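Local coordinates for uncharacterized protein (Staphylococcus aureus subsp. aureus Mu50, PDB 4QPV) that is of unknown function but belongs to the DUF1672 family and has a unique fold of repeated kinked helix and three beta strands, at residues V125-E137 and L194-M206. Numbering follows the deposited sequence.
Sequences VLSGFEYRAHKEE and LIKEDDKSFRDGM
Arg132 lies along the ring of Phe202 and ends among the acceptors that precede and open helix 199-212, a worked example of how one long side chain can serve apolar and polar partners in turn. Its CG stands anti to the backbone N (chi1 -180°), and the chain stays extended as far as NE, long enough to cross the whole ring. CB meets the rim at Phe202 CE2, 3.8 Å away, and CG lies above that rim. CD sits over the middle of the face, 3.5 Å from the ring centroid, in a CH-pi contact. Beyond it the guanidinium lies nearly flat on the ring, planes 12° apart, as an off-centre cation-pi stack.

Four N-H bonds point outward, close to the guanidinium plane, to acceptors at its edge. NE and NH2 both reach Asp199 OD1, a side-on salt bridge to one oxygen; the NE bond (3.1 Å) runs nearly along the carboxylate C-O axis. NH2 also donates to Glu197 O at 2.8 Å, and NH1 to Ile195 O at 2.9 Å, each from a position tilted out of the carbonyl plane. Four bonds and a stacked ring together fix the rotation of the group.

Beneath this, Phe129 CD2 packs 3.7 Å from Phe202 CE1, Phe129 CZ touches Ile195 CG1, and the selenium of Met206 sits at the edge of the Phe129 ring, a Met-aromatic contact. The Met206 methyl carbon CE rests against the carboxylate of Glu130, which is salt-bridged to Lys210. A water joins Arg132 O to Arg203 NH1. Asp198 OD1 caps the helix by accepting from Ser201 N. The whole is a capped helix start whose first-turn carboxylate, with carbonyls of the preceding type I turn, holds a crossing-helix arginine; segments 125-133 and 199-206 run at 124°.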
loop_
_atom_site.group_PDB
_atom_site.type_symbol
_atom_site.label_atom_id
_atom_site.label_comp_id
_atom_site.label_asym_id
_atom_site.label_seq_id
_atom_site.Cartn_x
_atom_site.Cartn_y
_atom_site.Cartn_z
ATOM N N VAL A 125 3.068 -7.599 -2.552
ATOM C CA VAL A 125 1.965 -8.489 -2.885
ATOM C C VAL A 125 1.533 -9.243 -1.623
ATOM O O VAL A 125 0.341 -9.352 -1.362
ATOM C CB VAL A 125 2.399 -9.438 -4.017
ATOM C CG1 VAL A 125 1.429 -10.607 -4.180
ATOM C CG2 VAL A 125 2.563 -8.662 -5.327
ATOM N N LEU A 126 2.505 -9.706 -0.818
ATOM C CA LEU A 126 2.239 -10.462 0.408
ATOM C C LEU A 126 1.489 -9.627 1.469
ATOM O O LEU A 126 0.796 -10.209 2.298
ATOM C CB LEU A 126 3.505 -11.094 0.979
ATOM C CG LEU A 126 4.043 -12.270 0.143
ATOM C CD1 LEU A 126 5.284 -12.845 0.772
ATOM C CD2 LEU A 126 2.978 -13.340 -0.093
ATOM N N SER A 127 1.572 -8.281 1.416
ATOM C CA SER A 127 0.783 -7.413 2.297
ATOM C C SER A 127 -0.713 -7.709 2.064
ATOM O O SER A 127 -1.513 -7.696 2.998
ATOM C CB SER A 127 1.111 -5.945 2.028
ATOM O OG SER A 127 0.195 -5.067 2.662
ATOM N N GLY A 128 -1.056 -8.008 0.801
ATOM C CA GLY A 128 -2.419 -8.341 0.394
ATOM C C GLY A 128 -2.863 -9.679 0.985
ATOM O O GLY A 128 -4.031 -9.864 1.323
ATOM N N PHE A 129 -1.911 -10.619 1.141
ATOM C CA PHE A 129 -2.171 -11.925 1.760
ATOM C C PHE A 129 -2.378 -11.746 3.267
ATOM O O PHE A 129 -3.260 -12.380 3.854
ATOM C CB PHE A 129 -1.001 -12.889 1.495
ATOM C CG PHE A 129 -0.943 -13.530 0.128
ATOM C CD1 PHE A 129 -0.734 -12.760 -1.015
ATOM C CD2 PHE A 129 -1.024 -14.912 -0.009
ATOM C CE1 PHE A 129 -0.647 -13.365 -2.281
ATOM C CE2 PHE A 129 -0.945 -15.516 -1.271
ATOM C CZ PHE A 129 -0.738 -14.739 -2.395
ATOM N N GLU A 130 -1.587 -10.835 3.874
ATOM C CA GLU A 130 -1.693 -10.490 5.290
ATOM C C GLU A 130 -3.034 -9.831 5.561
ATOM O O GLU A 130 -3.665 -10.138 6.573
ATOM C CB GLU A 130 -0.532 -9.596 5.758
ATOM C CG GLU A 130 0.813 -10.312 5.846
ATOM C CD GLU A 130 0.967 -11.465 6.829
ATOM O OE1 GLU A 130 0.018 -11.758 7.593
ATOM O OE2 GLU A 130 2.073 -12.052 6.863
ATOM N N TYR A 131 -3.509 -8.989 4.611
ATOM C CA TYR A 131 -4.828 -8.376 4.733
ATOM C C TYR A 131 -5.896 -9.456 4.797
ATOM O O TYR A 131 -6.700 -9.450 5.727
ATOM C CB TYR A 131 -5.114 -7.410 3.580
ATOM C CG TYR A 131 -6.563 -6.964 3.565
ATOM C CD1 TYR A 131 -7.060 -6.102 4.546
ATOM C CD2 TYR A 131 -7.461 -7.476 2.628
ATOM C CE1 TYR A 131 -8.402 -5.711 4.555
ATOM C CE2 TYR A 131 -8.802 -7.089 2.627
ATOM C CZ TYR A 131 -9.264 -6.201 3.587
ATOM O OH TYR A 131 -10.578 -5.814 3.570
ATOM N N ARG A 132 -5.905 -10.377 3.821
ATOM C CA ARG A 132 -6.881 -11.468 3.804
ATOM C C ARG A 132 -6.827 -12.291 5.096
ATOM O O ARG A 132 -7.877 -12.547 5.688
ATOM C CB ARG A 132 -6.663 -12.373 2.587
ATOM C CG ARG A 132 -7.665 -13.514 2.540
ATOM C CD ARG A 132 -7.439 -14.390 1.340
ATOM N NE ARG A 132 -8.378 -15.506 1.361
ATOM C CZ ARG A 132 -8.374 -16.510 0.491
ATOM N NH1 ARG A 132 -7.481 -16.545 -0.492
ATOM N NH2 ARG A 132 -9.255 -17.494 0.602
ATOM N N ALA A 133 -5.616 -12.651 5.569
ATOM C CA ALA A 133 -5.455 -13.466 6.790
ATOM C C ALA A 133 -6.015 -12.776 8.060
ATOM O O ALA A 133 -6.345 -13.469 9.020
ATOM C CB ALA A 133 -3.994 -13.820 7.002
ATOM N N HIS A 134 -6.132 -11.433 8.051
ATOM C CA HIS A 134 -6.647 -10.642 9.189
ATOM C C HIS A 134 -7.742 -9.670 8.736
ATOM O O HIS A 134 -7.888 -8.605 9.334
ATOM C CB HIS A 134 -5.499 -9.834 9.830
ATOM C CG HIS A 134 -4.366 -10.681 10.306
ATOM N ND1 HIS A 134 -4.367 -11.235 11.573
ATOM C CD2 HIS A 134 -3.237 -11.058 9.662
ATOM C CE1 HIS A 134 -3.250 -11.938 11.657
ATOM N NE2 HIS A 134 -2.536 -11.860 10.531
ATOM N N LYS A 135 -8.525 -10.052 7.698
ATOM C CA LYS A 135 -9.527 -9.189 7.056
ATOM C C LYS A 135 -10.544 -8.587 8.029
ATOM O O LYS A 135 -10.692 -7.368 8.049
ATOM C CB LYS A 135 -10.258 -9.943 5.923
ATOM C CG LYS A 135 -11.152 -9.038 5.086
ATOM C CD LYS A 135 -11.881 -9.790 3.967
ATOM C CE LYS A 135 -12.382 -8.856 2.898
ATOM N NZ LYS A 135 -13.243 -7.778 3.445
ATOM N N GLU A 136 -11.273 -9.416 8.781
ATOM C CA GLU A 136 -12.309 -8.921 9.692
ATOM C C GLU A 136 -11.763 -7.876 10.667
ATOM O O GLU A 136 -12.392 -6.832 10.827
ATOM C CB GLU A 136 -12.963 -10.083 10.457
ATOM C CG GLU A 136 -14.122 -9.652 11.350
ATOM C CD GLU A 136 -14.995 -10.766 11.899
ATOM O OE1 GLU A 136 -14.677 -11.956 11.667
ATOM O OE2 GLU A 136 -16.007 -10.446 12.562
ATOM N N GLU A 137 -10.618 -8.172 11.337
ATOM C CA GLU A 137 -9.934 -7.283 12.299
ATOM C C GLU A 137 -9.519 -5.970 11.652
ATOM O O GLU A 137 -9.682 -4.896 12.238
ATOM C CB GLU A 137 -8.634 -7.959 12.778
ATOM C CG GLU A 137 -8.672 -8.764 14.042
ATOM C CD GLU A 137 -7.291 -9.309 14.366
ATOM O OE1 GLU A 137 -6.355 -9.184 13.532
ATOM O OE2 GLU A 137 -7.154 -9.876 15.469
ATOM N N LEU A 194 -1.881 -20.867 -2.066
ATOM C CA LEU A 194 -2.902 -20.545 -1.071
ATOM C C LEU A 194 -4.061 -19.705 -1.617
ATOM O O LEU A 194 -5.115 -19.674 -0.977
ATOM C CB LEU A 194 -2.285 -19.798 0.135
ATOM C CG LEU A 194 -1.163 -20.481 0.910
ATOM C CD1 LEU A 194 -0.677 -19.592 2.047
ATOM C CD2 LEU A 194 -1.589 -21.854 1.434
ATOM N N ILE A 195 -3.873 -19.012 -2.757
ATOM C CA ILE A 195 -4.874 -18.078 -3.317
ATOM C C ILE A 195 -6.295 -18.698 -3.434
ATOM O O ILE A 195 -7.258 -18.112 -2.943
ATOM C CB ILE A 195 -4.426 -17.488 -4.689
ATOM C CG1 ILE A 195 -3.072 -16.719 -4.576
ATOM C CG2 ILE A 195 -5.526 -16.593 -5.290
ATOM C CD1 ILE A 195 -2.358 -16.377 -5.982
ATOM N N LYS A 196 -6.412 -19.860 -4.084
ATOM C CA LYS A 196 -7.699 -20.497 -4.363
ATOM C C LYS A 196 -8.299 -21.262 -3.175
ATOM O O LYS A 196 -9.422 -21.752 -3.297
ATOM C CB LYS A 196 -7.577 -21.430 -5.581
ATOM C CG LYS A 196 -7.480 -20.676 -6.914
ATOM C CD LYS A 196 -7.242 -21.636 -8.076
ATOM C CE LYS A 196 -7.037 -20.929 -9.392
ATOM N NZ LYS A 196 -6.730 -21.888 -10.488
ATOM N N GLU A 197 -7.597 -21.336 -2.030
ATOM C CA GLU A 197 -8.086 -22.045 -0.846
ATOM C C GLU A 197 -9.226 -21.298 -0.186
ATOM O O GLU A 197 -9.361 -20.092 -0.389
ATOM C CB GLU A 197 -6.955 -22.240 0.187
ATOM C CG GLU A 197 -5.876 -23.221 -0.245
ATOM C CD GLU A 197 -6.363 -24.631 -0.502
ATOM O OE1 GLU A 197 -7.118 -25.168 0.342
ATOM O OE2 GLU A 197 -6.019 -25.186 -1.569
ATOM N N ASP A 198 -10.021 -22.003 0.643
ATOM C CA ASP A 198 -11.083 -21.365 1.425
ATOM C C ASP A 198 -10.404 -20.563 2.538
ATOM O O ASP A 198 -9.217 -20.775 2.783
ATOM C CB ASP A 198 -12.102 -22.392 1.968
ATOM C CG ASP A 198 -11.522 -23.517 2.803
ATOM O OD1 ASP A 198 -11.009 -23.237 3.902
ATOM O OD2 ASP A 198 -11.644 -24.685 2.387
ATOM N N ASP A 199 -11.130 -19.649 3.197
ATOM C CA ASP A 199 -10.547 -18.776 4.215
ATOM C C ASP A 199 -9.881 -19.515 5.372
ATOM O O ASP A 199 -8.788 -19.103 5.778
ATOM C CB ASP A 199 -11.573 -17.780 4.761
ATOM C CG ASP A 199 -11.701 -16.516 3.923
ATOM O OD1 ASP A 199 -10.799 -16.252 3.090
ATOM O OD2 ASP A 199 -12.681 -15.782 4.117
ATOM N N LYS A 200 -10.508 -20.595 5.888
ATOM C CA LYS A 200 -9.933 -21.374 6.991
ATOM C C LYS A 200 -8.611 -22.005 6.551
ATOM O O LYS A 200 -7.611 -21.844 7.259
ATOM C CB LYS A 200 -10.923 -22.430 7.519
ATOM C CG LYS A 200 -11.896 -21.833 8.525
ATOM C CD LYS A 200 -12.713 -22.882 9.272
ATOM C CE LYS A 200 -13.606 -22.235 10.304
ATOM N NZ LYS A 200 -14.562 -23.205 10.895
ATOM N N SER A 201 -8.604 -22.668 5.366
ATOM C CA SER A 201 -7.413 -23.299 4.789
ATOM C C SER A 201 -6.349 -22.240 4.474
ATOM O O SER A 201 -5.160 -22.505 4.637
ATOM C CB SER A 201 -7.775 -24.083 3.531
ATOM O OG SER A 201 -6.627 -24.591 2.870
ATOM N N PHE A 202 -6.782 -21.040 4.030
ATOM C CA PHE A 202 -5.869 -19.940 3.705
ATOM C C PHE A 202 -5.120 -19.490 4.948
ATOM O O PHE A 202 -3.898 -19.346 4.909
ATOM C CB PHE A 202 -6.614 -18.748 3.078
ATOM C CG PHE A 202 -5.707 -17.573 2.767
ATOM C CD1 PHE A 202 -4.997 -17.519 1.573
ATOM C CD2 PHE A 202 -5.535 -16.542 3.688
ATOM C CE1 PHE A 202 -4.149 -16.443 1.293
ATOM C CE2 PHE A 202 -4.670 -15.478 3.420
ATOM C CZ PHE A 202 -3.999 -15.421 2.212
ATOM N N ARG A 203 -5.858 -19.255 6.042
ATOM C CA ARG A 203 -5.298 -18.792 7.308
ATOM C C ARG A 203 -4.345 -19.837 7.894
ATOM O O ARG A 203 -3.271 -19.456 8.360
ATOM C CB ARG A 203 -6.403 -18.406 8.304
ATOM C CG ARG A 203 -7.126 -17.098 7.913
ATOM C CD ARG A 203 -8.062 -16.586 9.010
ATOM N NE ARG A 203 -9.121 -17.552 9.325
ATOM C CZ ARG A 203 -10.344 -17.537 8.800
ATOM N NH1 ARG A 203 -10.697 -16.583 7.942
ATOM N NH2 ARG A 203 -11.229 -18.464 9.141
ATOM N N ASP A 204 -4.697 -21.143 7.798
ATOM C CA ASP A 204 -3.845 -22.259 8.237
ATOM C C ASP A 204 -2.543 -22.278 7.411
ATOM O O ASP A 204 -1.456 -22.437 7.972
ATOM C CB ASP A 204 -4.593 -23.613 8.087
ATOM C CG ASP A 204 -5.581 -23.956 9.195
ATOM O OD1 ASP A 204 -5.843 -23.086 10.056
ATOM O OD2 ASP A 204 -6.100 -25.092 9.195
ATOM N N GLY A 205 -2.679 -22.082 6.105
ATOM C CA GLY A 205 -1.564 -22.039 5.158
ATOM C C GLY A 205 -0.575 -20.925 5.452
ATOM O O GLY A 205 0.641 -21.142 5.387
HETATM N N MSE A 206 -1.100 -19.727 5.800
HETATM C CA MSE A 206 -0.319 -18.536 6.167
HETATM C C MSE A 206 0.488 -18.803 7.440
HETATM O O MSE A 206 1.656 -18.413 7.508
HETATM C CB MSE A 206 -1.235 -17.314 6.367
HETATM C CG MSE A 206 -1.733 -16.710 5.062
HETATM SE SE MSE A 206 -0.332 -15.978 3.919
HETATM C CE MSE A 206 -0.004 -14.355 4.899
HETATM O O HOH W 1 -10.045 -14.074 6.212
#